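Local coordinates for proteasome assembly chaperone family protein (Thermoplasma acidophilum, PDB 3GAA), which is of unknown function but belongs to the PAC2 family of proteasome assembly chaperones, so it may act in proteasome assembly, at residues Pro138-Val142 / Ile156-Asp160; Thr50-His54 / Asn87-Val91; Val69-Lys74 / Gln229-Ile233; Gly118-Ile122 / Ile180-Ser184. The contacts are given in a common frame with arbitrary orientation. Residues are numbered along the deposited sequence.

Contact 1 (Pro138-Val142 / Ile156-Asp160); sequences PVFAV and IQPAD
The extended segments pair through short parallel strands, 140-142 and 157-158, at the sheet edge within this chain, and diverge to 61° end to end. Bridges join F140 with Q157 and A141 with P158 (CA-CA 4.8 and 4.9 Å). P138 sets its CB 3.9 Å from Q157 OE1. V139 (chi1 t) accepts a hydrogen bond at its O from Q157 N (3.2 Å), while its CG1 lies 4.2 Å from I156 CG2. F140 (chi1 m, chi2 -82°) shares a sheet face with Q157: CE1 is 3.5 Å from Q157 OE1, CA makes a CA-H...O contact to Q157 O (2.9 Å), and CB is 3.9 Å from A159 CB. A141 bonds both ways, its N to Q157 O and its O from A159 N, both 2.9 Å, with CB 3.7 Å from I156 CG2. V142 CG1 lies 4.1 Å from A159 CB. These strands close a beta-alpha-beta unit through helix 145-153. Three backbone bonds fix the register, and P158, without an amide hydrogen, offers none toward a further strand.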
loop_
_atom_site.group_PDB
_atom_site.type_symbol
_atom_site.label_atom_id
_atom_site.label_comp_id
_atom_site.label_asym_id
_atom_site.label_seq_id
_atom_site.Cartn_x
_atom_site.Cartn_y
_atom_site.Cartn_z
ATOM N N PRO A 138 41.527 -21.056 -27.784
ATOM C CA PRO A 138 40.890 -19.789 -28.155
ATOM C C PRO A 138 39.968 -19.138 -27.077
ATOM O O PRO A 138 39.445 -19.797 -26.168
ATOM C CB PRO A 138 40.063 -20.199 -29.370
ATOM C CG PRO A 138 39.653 -21.619 -29.070
ATOM C CD PRO A 138 40.759 -22.216 -28.286
ATOM N N VAL A 139 39.779 -17.837 -27.179
ATOM C CA VAL A 139 38.734 -17.200 -26.403
ATOM C C VAL A 139 37.614 -16.745 -27.326
ATOM O O VAL A 139 37.858 -16.201 -28.372
ATOM C CB VAL A 139 39.241 -16.025 -25.523
ATOM C CG1 VAL A 139 38.083 -15.414 -24.745
ATOM C CG2 VAL A 139 40.217 -16.513 -24.545
ATOM N N PHE A 140 36.382 -16.960 -26.896
ATOM C CA PHE A 140 35.255 -16.418 -27.622
ATOM C C PHE A 140 34.619 -15.368 -26.826
ATOM O O PHE A 140 34.852 -15.270 -25.629
ATOM C CB PHE A 140 34.247 -17.488 -27.974
ATOM C CG PHE A 140 34.841 -18.587 -28.715
ATOM C CD1 PHE A 140 35.040 -18.474 -30.089
ATOM C CD2 PHE A 140 35.325 -19.680 -28.050
ATOM C CE1 PHE A 140 35.678 -19.523 -30.821
ATOM C CE2 PHE A 140 35.937 -20.741 -28.756
ATOM C CZ PHE A 140 36.115 -20.667 -30.145
ATOM N N ALA A 141 33.836 -14.576 -27.537
ATOM C CA ALA A 141 33.090 -13.465 -26.992
ATOM C C ALA A 141 31.644 -13.444 -27.496
ATOM O O ALA A 141 31.367 -13.643 -28.702
ATOM C CB ALA A 141 33.743 -12.190 -27.381
ATOM N N VAL A 142 30.712 -13.153 -26.588
ATOM C CA VAL A 142 29.463 -12.580 -27.027
ATOM C C VAL A 142 29.463 -11.123 -26.595
ATOM O O VAL A 142 29.617 -10.834 -25.433
ATOM C CB VAL A 142 28.237 -13.381 -26.597
ATOM C CG1 VAL A 142 28.616 -14.698 -25.883
ATOM C CG2 VAL A 142 27.286 -12.500 -25.839
ATOM N N ILE A 156 40.173 -12.506 -30.464
ATOM C CA ILE A 156 38.999 -13.086 -29.826
ATOM C C ILE A 156 37.935 -13.271 -30.897
ATOM O O ILE A 156 37.565 -12.338 -31.576
ATOM C CB ILE A 156 38.446 -12.156 -28.723
ATOM C CG1 ILE A 156 39.566 -11.706 -27.756
ATOM C CG2 ILE A 156 37.322 -12.827 -27.963
ATOM C CD1 ILE A 156 39.095 -10.721 -26.643
ATOM N N GLN A 157 37.438 -14.475 -31.047
ATOM C CA GLN A 157 36.404 -14.736 -32.028
ATOM C C GLN A 157 35.018 -14.858 -31.376
ATOM O O GLN A 157 34.908 -15.020 -30.147
ATOM C CB GLN A 157 36.728 -15.971 -32.893
ATOM C CG GLN A 157 37.881 -16.941 -32.384
ATOM C CD GLN A 157 38.045 -18.211 -33.273
ATOM O OE1 GLN A 157 38.563 -19.244 -32.831
ATOM N NE2 GLN A 157 37.588 -18.126 -34.517
ATOM N N PRO A 158 33.954 -14.714 -32.204
ATOM C CA PRO A 158 32.556 -14.664 -31.743
ATOM C C PRO A 158 32.099 -15.997 -31.326
ATOM O O PRO A 158 32.298 -16.934 -32.064
ATOM C CB PRO A 158 31.804 -14.257 -32.998
ATOM C CG PRO A 158 32.768 -13.466 -33.750
ATOM C CD PRO A 158 34.065 -14.169 -33.567
ATOM N N ALA A 159 31.489 -16.121 -30.160
ATOM C CA ALA A 159 31.040 -17.449 -29.707
ATOM C C ALA A 159 30.130 -18.036 -30.740
ATOM O O ALA A 159 29.475 -17.315 -31.456
ATOM C CB ALA A 159 30.331 -17.353 -28.417
ATOM N N ASP A 160 30.081 -19.349 -30.861
ATOM C CA ASP A 160 29.054 -19.867 -31.748
ATOM C C ASP A 160 27.882 -20.409 -30.993
ATOM O O ASP A 160 27.891 -21.564 -30.591
ATOM C CB ASP A 160 29.532 -20.896 -32.784
ATOM C CG ASP A 160 28.679 -20.807 -34.095
ATOM O OD1 ASP A 160 27.449 -20.486 -33.969
ATOM O OD2 ASP A 160 29.214 -20.992 -35.229
#

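Contact 2 (Thr50-His54 / Asn87-Val91); sequences TLGMH and NTVLV
A Schellman motif ends helix 39-51 here, and the turn out of it packs over the start of strand 89-94, at the layer between helix and sheet. G52, at phi/psi 65/45, is the C-prime residue: M53 N bonds back to V48 O, and G52 N also bonds back into the last helical turn. M53 then turns extended (-79/168) and H54 follows at -128/153. The two segments run nearly at right angles, 96° between their end-to-end directions, and the closest CA atoms, M53 and L90, are 8.3 Å apart, so side chains make the contact. Across from them N87 has positive phi (53/44), and V89 to V91 is extended, with V89 and V91 directed toward the helix end and L90 away from it. M53 (chi1 m, chi2 t, chi3 97°) reaches between the two valines, placing CE 4.0 Å from V89 CG1 and SD 3.5 Å from V91 CG2. L51 (m, t) adds CD1 at 4.3 Å from V89 CG1. At the polar margin, H54 (chi1 p) brings NE2 to 4.4 Å from N87 OD1, which lies at the ring edge. Strand 79-83 flanks the contact, bonding to H54 through A83 and to V91 through Y82. On its other side strand 89-94 pairs with strand 28-32, while A44, I47 and V48 of helix 39-51 cover V91.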
loop_
_atom_site.group_PDB
_atom_site.type_symbol
_atom_site.label_atom_id
_atom_site.label_comp_id
_atom_site.label_asym_id
_atom_site.label_seq_id
_atom_site.Cartn_x
_atom_site.Cartn_y
_atom_site.Cartn_z
ATOM N N THR A 50 43.756 -11.781 -6.364
ATOM C CA THR A 50 44.949 -11.152 -6.914
ATOM C C THR A 50 44.827 -9.621 -6.996
ATOM O O THR A 50 45.791 -8.952 -6.881
ATOM C CB THR A 50 45.542 -11.892 -8.178
ATOM O OG1 THR A 50 45.775 -10.980 -9.259
ATOM C CG2 THR A 50 44.667 -13.004 -8.662
ATOM N N LEU A 51 43.652 -9.033 -7.078
ATOM C CA LEU A 51 43.612 -7.577 -6.928
ATOM C C LEU A 51 43.472 -7.204 -5.465
ATOM O O LEU A 51 43.507 -6.033 -5.098
ATOM C CB LEU A 51 42.495 -6.944 -7.744
ATOM C CG LEU A 51 42.600 -7.001 -9.292
ATOM C CD1 LEU A 51 41.324 -6.307 -9.884
ATOM C CD2 LEU A 51 43.880 -6.439 -9.854
ATOM N N GLY A 52 43.350 -8.202 -4.601
ATOM C CA GLY A 52 43.299 -7.930 -3.160
ATOM C C GLY A 52 42.048 -7.154 -2.854
ATOM O O GLY A 52 42.083 -6.181 -2.153
ATOM N N MET A 53 40.946 -7.594 -3.438
ATOM C CA MET A 53 39.718 -6.881 -3.361
ATOM C C MET A 53 39.161 -7.219 -1.979
ATOM O O MET A 53 39.627 -8.165 -1.332
ATOM C CB MET A 53 38.772 -7.376 -4.449
ATOM C CG MET A 53 39.250 -7.166 -5.861
ATOM S SD MET A 53 38.116 -7.830 -7.066
ATOM C CE MET A 53 37.225 -6.355 -7.466
ATOM N N HIS A 54 38.134 -6.473 -1.580
ATOM C CA HIS A 54 37.547 -6.529 -0.267
ATOM C C HIS A 54 36.045 -6.732 -0.433
ATOM O O HIS A 54 35.441 -6.346 -1.452
ATOM C CB HIS A 54 37.881 -5.227 0.532
ATOM C CG HIS A 54 37.252 -3.974 -0.017
ATOM N ND1 HIS A 54 37.941 -3.077 -0.810
ATOM C CD2 HIS A 54 35.992 -3.473 0.099
ATOM C CE1 HIS A 54 37.138 -2.079 -1.162
ATOM N NE2 HIS A 54 35.953 -2.287 -0.613
ATOM N N ASN A 87 37.598 1.255 -6.063
ATOM C CA ASN A 87 36.215 1.035 -6.457
ATOM C C ASN A 87 35.984 1.298 -7.962
ATOM O O ASN A 87 35.015 1.906 -8.374
ATOM C CB ASN A 87 35.288 1.810 -5.530
ATOM C CG ASN A 87 35.390 1.337 -4.082
ATOM O OD1 ASN A 87 34.542 0.600 -3.600
ATOM N ND2 ASN A 87 36.464 1.729 -3.394
ATOM N N THR A 88 36.921 0.779 -8.754
ATOM C CA THR A 88 36.867 0.749 -10.210
ATOM C C THR A 88 36.668 -0.644 -10.812
ATOM O O THR A 88 36.451 -0.759 -12.004
ATOM C CB THR A 88 38.170 1.285 -10.803
ATOM O OG1 THR A 88 39.247 0.880 -9.955
ATOM C CG2 THR A 88 38.147 2.801 -10.900
ATOM N N VAL A 89 36.738 -1.705 -10.020
ATOM C CA VAL A 89 36.465 -3.042 -10.539
ATOM C C VAL A 89 35.674 -3.759 -9.459
ATOM O O VAL A 89 36.101 -3.823 -8.301
ATOM C CB VAL A 89 37.771 -3.863 -10.801
ATOM C CG1 VAL A 89 37.432 -5.263 -11.297
ATOM C CG2 VAL A 89 38.734 -3.151 -11.752
ATOM N N LEU A 90 34.523 -4.284 -9.830
ATOM C CA LEU A 90 33.816 -5.105 -8.917
ATOM C C LEU A 90 33.884 -6.535 -9.425
ATOM O O LEU A 90 34.055 -6.791 -10.636
ATOM C CB LEU A 90 32.364 -4.650 -8.802
ATOM C CG LEU A 90 32.063 -3.205 -8.372
ATOM C CD1 LEU A 90 30.589 -3.056 -8.241
ATOM C CD2 LEU A 90 32.690 -2.823 -7.079
ATOM N N VAL A 91 33.751 -7.472 -8.501
ATOM C CA VAL A 91 33.530 -8.863 -8.877
ATOM C C VAL A 91 32.293 -9.409 -8.164
ATOM O O VAL A 91 32.111 -9.218 -6.976
ATOM C CB VAL A 91 34.721 -9.787 -8.570
ATOM C CG1 VAL A 91 34.247 -11.254 -8.716
ATOM C CG2 VAL A 91 36.000 -9.385 -9.448
#

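Contact 3 (Val69-Lys74 / Gln229-Ile233); sequences VFVGGK and QIKKI
V69 leaves the short strand 68-69 in extended form (-95/134), F70 bends at -136/29, V71 is extended again (-74/143), and G72 and G73 follow with positive phi (57/33 and 53/28) before K74 returns to -111/106. Weak backbone hydrogen bonds from G73 N to F70 O (3.1 Å) and K74 N to V71 O (3.5 Å) span the turn. Q229 to I233 is helical, nearest to the turn where V71 CA and Q229 CA are 6.2 Å apart. V71 (chi1 p) buries the most surface: CG1 lies 3.4 Å from I233 CD1 and 3.8 Å from Q229 OE1, and CG2 sits 3.7 Å from Q229 O and 4.2 Å from K232 CB. I233 (m, t) also meets V69, CD1 to CG2 at 3.9 Å. Q229 (m, t) extends toward G72, with NE2 4.1 Å from G72 CA; an ideal CB on G72 would clash with that NE2. K74 folds back so that NZ is 3.0 Å from Q229 OE1 and weakly bonded to V71 O (3.5 Å). The turn thus packs on helix 219-243, part of a predicted coiled coil; I230 of that helix touches V41 and L42 of helix 39-51. A162 of a third subunit covers V71, K232 and I233, and V69 pairs antiparallel with a strand of that subunit.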
loop_
_atom_site.group_PDB
_atom_site.type_symbol
_atom_site.label_atom_id
_atom_site.label_comp_id
_atom_site.label_asym_id
_atom_site.label_seq_id
_atom_site.Cartn_x
_atom_site.Cartn_y
_atom_site.Cartn_z
ATOM N N VAL A 69 28.940 -22.102 2.479
ATOM C CA VAL A 69 30.179 -22.783 2.071
ATOM C C VAL A 69 31.265 -22.704 3.148
ATOM O O VAL A 69 31.485 -21.679 3.757
ATOM C CB VAL A 69 30.697 -22.365 0.687
ATOM C CG1 VAL A 69 30.054 -21.105 0.229
ATOM C CG2 VAL A 69 32.192 -22.253 0.708
ATOM N N PHE A 70 31.889 -23.837 3.416
ATOM C CA PHE A 70 32.908 -23.945 4.436
ATOM C C PHE A 70 34.094 -24.752 3.911
ATOM O O PHE A 70 34.790 -25.390 4.689
ATOM C CB PHE A 70 32.307 -24.619 5.655
ATOM C CG PHE A 70 33.204 -24.631 6.854
ATOM C CD1 PHE A 70 33.705 -23.449 7.374
ATOM C CD2 PHE A 70 33.518 -25.846 7.503
ATOM C CE1 PHE A 70 34.536 -23.469 8.528
ATOM C CE2 PHE A 70 34.334 -25.878 8.641
ATOM C CZ PHE A 70 34.846 -24.681 9.152
ATOM N N VAL A 71 34.339 -24.725 2.599
ATOM C CA VAL A 71 35.424 -25.509 2.030
ATOM C C VAL A 71 36.684 -24.793 2.408
ATOM O O VAL A 71 36.721 -23.553 2.456
ATOM C CB VAL A 71 35.322 -25.692 0.500
ATOM C CG1 VAL A 71 35.700 -24.398 -0.234
ATOM C CG2 VAL A 71 36.185 -26.898 0.050
ATOM N N GLY A 72 37.708 -25.581 2.711
ATOM C CA GLY A 72 38.926 -25.074 3.311
ATOM C C GLY A 72 38.715 -24.337 4.634
ATOM O O GLY A 72 39.446 -23.380 4.926
ATOM N N GLY A 73 37.726 -24.740 5.432
ATOM C CA GLY A 73 37.469 -24.088 6.720
ATOM C C GLY A 73 37.305 -22.560 6.703
ATOM O O GLY A 73 37.580 -21.892 7.704
ATOM N N LYS A 74 36.844 -22.003 5.587
ATOM C CA LYS A 74 36.542 -20.586 5.534
ATOM C C LYS A 74 35.030 -20.508 5.409
ATOM O O LYS A 74 34.475 -20.833 4.368
ATOM C CB LYS A 74 37.259 -19.889 4.347
ATOM C CG LYS A 74 38.618 -20.571 3.947
ATOM C CD LYS A 74 39.368 -19.899 2.720
ATOM C CE LYS A 74 38.560 -19.935 1.359
ATOM N NZ LYS A 74 38.565 -21.283 0.596
ATOM N N GLN A 229 39.065 -27.455 -4.240
ATOM C CA GLN A 229 37.997 -26.894 -3.409
ATOM C C GLN A 229 36.635 -26.819 -4.092
ATOM O O GLN A 229 35.670 -27.348 -3.586
ATOM C CB GLN A 229 38.387 -25.520 -2.902
ATOM C CG GLN A 229 39.609 -25.526 -2.008
ATOM C CD GLN A 229 39.753 -24.230 -1.291
ATOM O OE1 GLN A 229 39.058 -23.243 -1.613
ATOM N NE2 GLN A 229 40.629 -24.205 -0.295
ATOM N N ILE A 230 36.572 -26.172 -5.242
ATOM C CA ILE A 230 35.330 -26.072 -5.990
ATOM C C ILE A 230 34.705 -27.437 -6.333
ATOM O O ILE A 230 33.489 -27.595 -6.321
ATOM C CB ILE A 230 35.559 -25.320 -7.320
ATOM C CG1 ILE A 230 35.187 -23.855 -7.183
ATOM C CG2 ILE A 230 34.724 -25.944 -8.442
ATOM C CD1 ILE A 230 35.858 -23.142 -6.021
ATOM N N LYS A 231 35.555 -28.400 -6.671
ATOM C CA LYS A 231 35.135 -29.749 -7.021
ATOM C C LYS A 231 34.459 -30.407 -5.833
ATOM O O LYS A 231 33.442 -31.030 -5.981
ATOM C CB LYS A 231 36.365 -30.560 -7.416
ATOM C CG LYS A 231 36.207 -31.488 -8.582
ATOM C CD LYS A 231 36.029 -32.946 -8.154
ATOM C CE LYS A 231 36.529 -33.969 -9.211
ATOM N NZ LYS A 231 37.974 -34.387 -9.011
ATOM N N LYS A 232 35.028 -30.248 -4.649
ATOM C CA LYS A 232 34.428 -30.777 -3.432
ATOM C C LYS A 232 33.002 -30.269 -3.239
ATOM O O LYS A 232 32.107 -30.945 -2.726
ATOM C CB LYS A 232 35.229 -30.350 -2.211
ATOM C CG LYS A 232 36.509 -31.103 -1.950
ATOM C CD LYS A 232 36.796 -31.069 -0.435
ATOM C CE LYS A 232 38.274 -31.099 -0.090
ATOM N NZ LYS A 232 38.914 -32.354 -0.585
ATOM N N ILE A 233 32.777 -29.051 -3.635
ATOM C CA ILE A 233 31.497 -28.487 -3.400
ATOM C C ILE A 233 30.478 -28.768 -4.521
ATOM O O ILE A 233 29.283 -28.941 -4.251
ATOM C CB ILE A 233 31.625 -26.966 -3.196
ATOM C CG1 ILE A 233 32.427 -26.663 -1.928
ATOM C CG2 ILE A 233 30.251 -26.319 -3.130
ATOM C CD1 ILE A 233 32.825 -25.211 -1.791
#

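Contact 4 (Gly118-Ile122 / Ile180-Ser184); sequences GASEI and ITGLS
Two backbone hydrogen bonds join the strands: I122 N to T181 O (2.9 Å) and L183 N to I122 O (3.1 Å). They set a parallel register of E121 with T181 and I122 with G182, CA atoms 4.8 and 4.7 Å apart, reinforced by CA-H...O contacts from E121 CA to T181 O (3.2 Å) and G182 CA to I122 O (3.4 Å). G118 (91/18) ends the preceding helix in a Schellman motif; S120 (-87/-45) interrupts the extended path before E121 (-145/138) starts the strand. E121 and T181, both chi1 m, share one face, with E121 OE1 packed 3.4 Å from T181 CG2; E121 OE1 forms a salt bridge with K147 and a hydrogen bond with Y210. I180 (m, t) puts CG2 3.1 Å from S120 O and 4.4 Å from I122 CD1. The pair lies centrally in the mixed sheet, where strand 28-32 flanks strand 121-130 and strand 140-142 flanks strand 181-190. M111 of helix 103-117 and I171 and C175 of helix 166-178 cover I122.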
loop_
_atom_site.group_PDB
_atom_site.type_symbol
_atom_site.label_atom_id
_atom_site.label_comp_id
_atom_site.label_asym_id
_atom_site.label_seq_id
_atom_site.Cartn_x
_atom_site.Cartn_y
_atom_site.Cartn_z
ATOM N N GLY A 118 26.637 2.536 -10.631
ATOM C CA GLY A 118 27.207 3.335 -11.704
ATOM C C GLY A 118 28.097 2.567 -12.655
ATOM O O GLY A 118 28.863 3.158 -13.415
ATOM N N ALA A 119 27.977 1.236 -12.655
ATOM C CA ALA A 119 28.884 0.381 -13.440
ATOM C C ALA A 119 28.856 0.733 -14.926
ATOM O O ALA A 119 27.814 0.982 -15.469
ATOM C CB ALA A 119 28.564 -1.049 -13.231
ATOM N N SER A 120 30.015 0.760 -15.562
ATOM C CA SER A 120 30.126 1.100 -16.974
ATOM C C SER A 120 29.926 -0.138 -17.839
ATOM O O SER A 120 29.193 -0.061 -18.789
ATOM C CB SER A 120 31.488 1.714 -17.253
ATOM O OG SER A 120 32.482 1.135 -16.401
ATOM N N GLU A 121 30.552 -1.271 -17.504
ATOM C CA GLU A 121 30.577 -2.477 -18.355
ATOM C C GLU A 121 30.546 -3.740 -17.497
ATOM O O GLU A 121 31.277 -3.818 -16.515
ATOM C CB GLU A 121 31.864 -2.551 -19.173
ATOM C CG GLU A 121 32.418 -1.202 -19.704
ATOM C CD GLU A 121 32.520 -1.139 -21.240
ATOM O OE1 GLU A 121 32.773 -2.201 -21.894
ATOM O OE2 GLU A 121 32.364 -0.015 -21.797
ATOM N N ILE A 122 29.766 -4.736 -17.894
ATOM C CA ILE A 122 29.669 -5.973 -17.154
ATOM C C ILE A 122 30.262 -7.077 -17.964
ATOM O O ILE A 122 29.918 -7.196 -19.084
ATOM C CB ILE A 122 28.212 -6.310 -16.881
ATOM C CG1 ILE A 122 27.609 -5.159 -16.088
ATOM C CG2 ILE A 122 28.061 -7.581 -16.084
ATOM C CD1 ILE A 122 26.125 -5.222 -16.051
ATOM N N ILE A 180 23.557 -0.582 -20.614
ATOM C CA ILE A 180 24.931 -0.712 -20.113
ATOM C C ILE A 180 25.630 -1.758 -20.983
ATOM O O ILE A 180 24.978 -2.704 -21.417
ATOM C CB ILE A 180 24.961 -1.284 -18.716
ATOM C CG1 ILE A 180 24.095 -0.446 -17.779
ATOM C CG2 ILE A 180 26.405 -1.396 -18.259
ATOM C CD1 ILE A 180 24.039 -0.986 -16.385
ATOM N N THR A 181 26.927 -1.606 -21.221
ATOM C CA THR A 181 27.659 -2.507 -22.109
ATOM C C THR A 181 27.865 -3.779 -21.369
ATOM O O THR A 181 28.409 -3.731 -20.279
ATOM C CB THR A 181 29.062 -1.982 -22.470
ATOM O OG1 THR A 181 28.914 -0.734 -23.135
ATOM C CG2 THR A 181 29.783 -2.980 -23.392
ATOM N N GLY A 182 27.411 -4.891 -21.946
ATOM C CA GLY A 182 27.573 -6.215 -21.360
ATOM C C GLY A 182 28.229 -7.146 -22.380
ATOM O O GLY A 182 27.793 -7.163 -23.524
ATOM N N LEU A 183 29.321 -7.827 -22.023
ATOM C CA LEU A 183 29.797 -8.907 -22.848
ATOM C C LEU A 183 30.090 -10.068 -22.024
ATOM O O LEU A 183 30.043 -9.987 -20.826
ATOM C CB LEU A 183 31.001 -8.574 -23.719
ATOM C CG LEU A 183 32.239 -7.962 -23.147
ATOM C CD1 LEU A 183 31.918 -6.489 -22.800
ATOM C CD2 LEU A 183 32.664 -8.782 -21.977
ATOM N N SER A 184 30.331 -11.174 -22.697
ATOM C CA SER A 184 30.763 -12.377 -22.065
ATOM C C SER A 184 32.025 -12.931 -22.772
ATOM O O SER A 184 32.144 -12.801 -23.972
ATOM C CB SER A 184 29.624 -13.383 -22.083
ATOM O OG SER A 184 30.183 -14.670 -21.937
#

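How the contacts relate
Contacts 1, 2 and 4 all reach one mixed sheet. Contact 4 occupies its middle, and contact 1 lies at the edge that strand 157-158 forms within this chain. These two touch directly, their centres about 17 Å apart: V142 O lies 2.8 Å from S184 N, a probable hydrogen bond between neighbouring strands 140-142 and 181-190, and contact 1 is nested within the chain loop that contact 4 closes. Contact 2, toward the other edge, has its centre about 16 Å from that of contact 4, with nearest atoms about 6 Å apart. Contact 3 stands off the sheet, its centre about 30 Å from that of contact 4, and closes the long loop enclosing contacts 1 and 4.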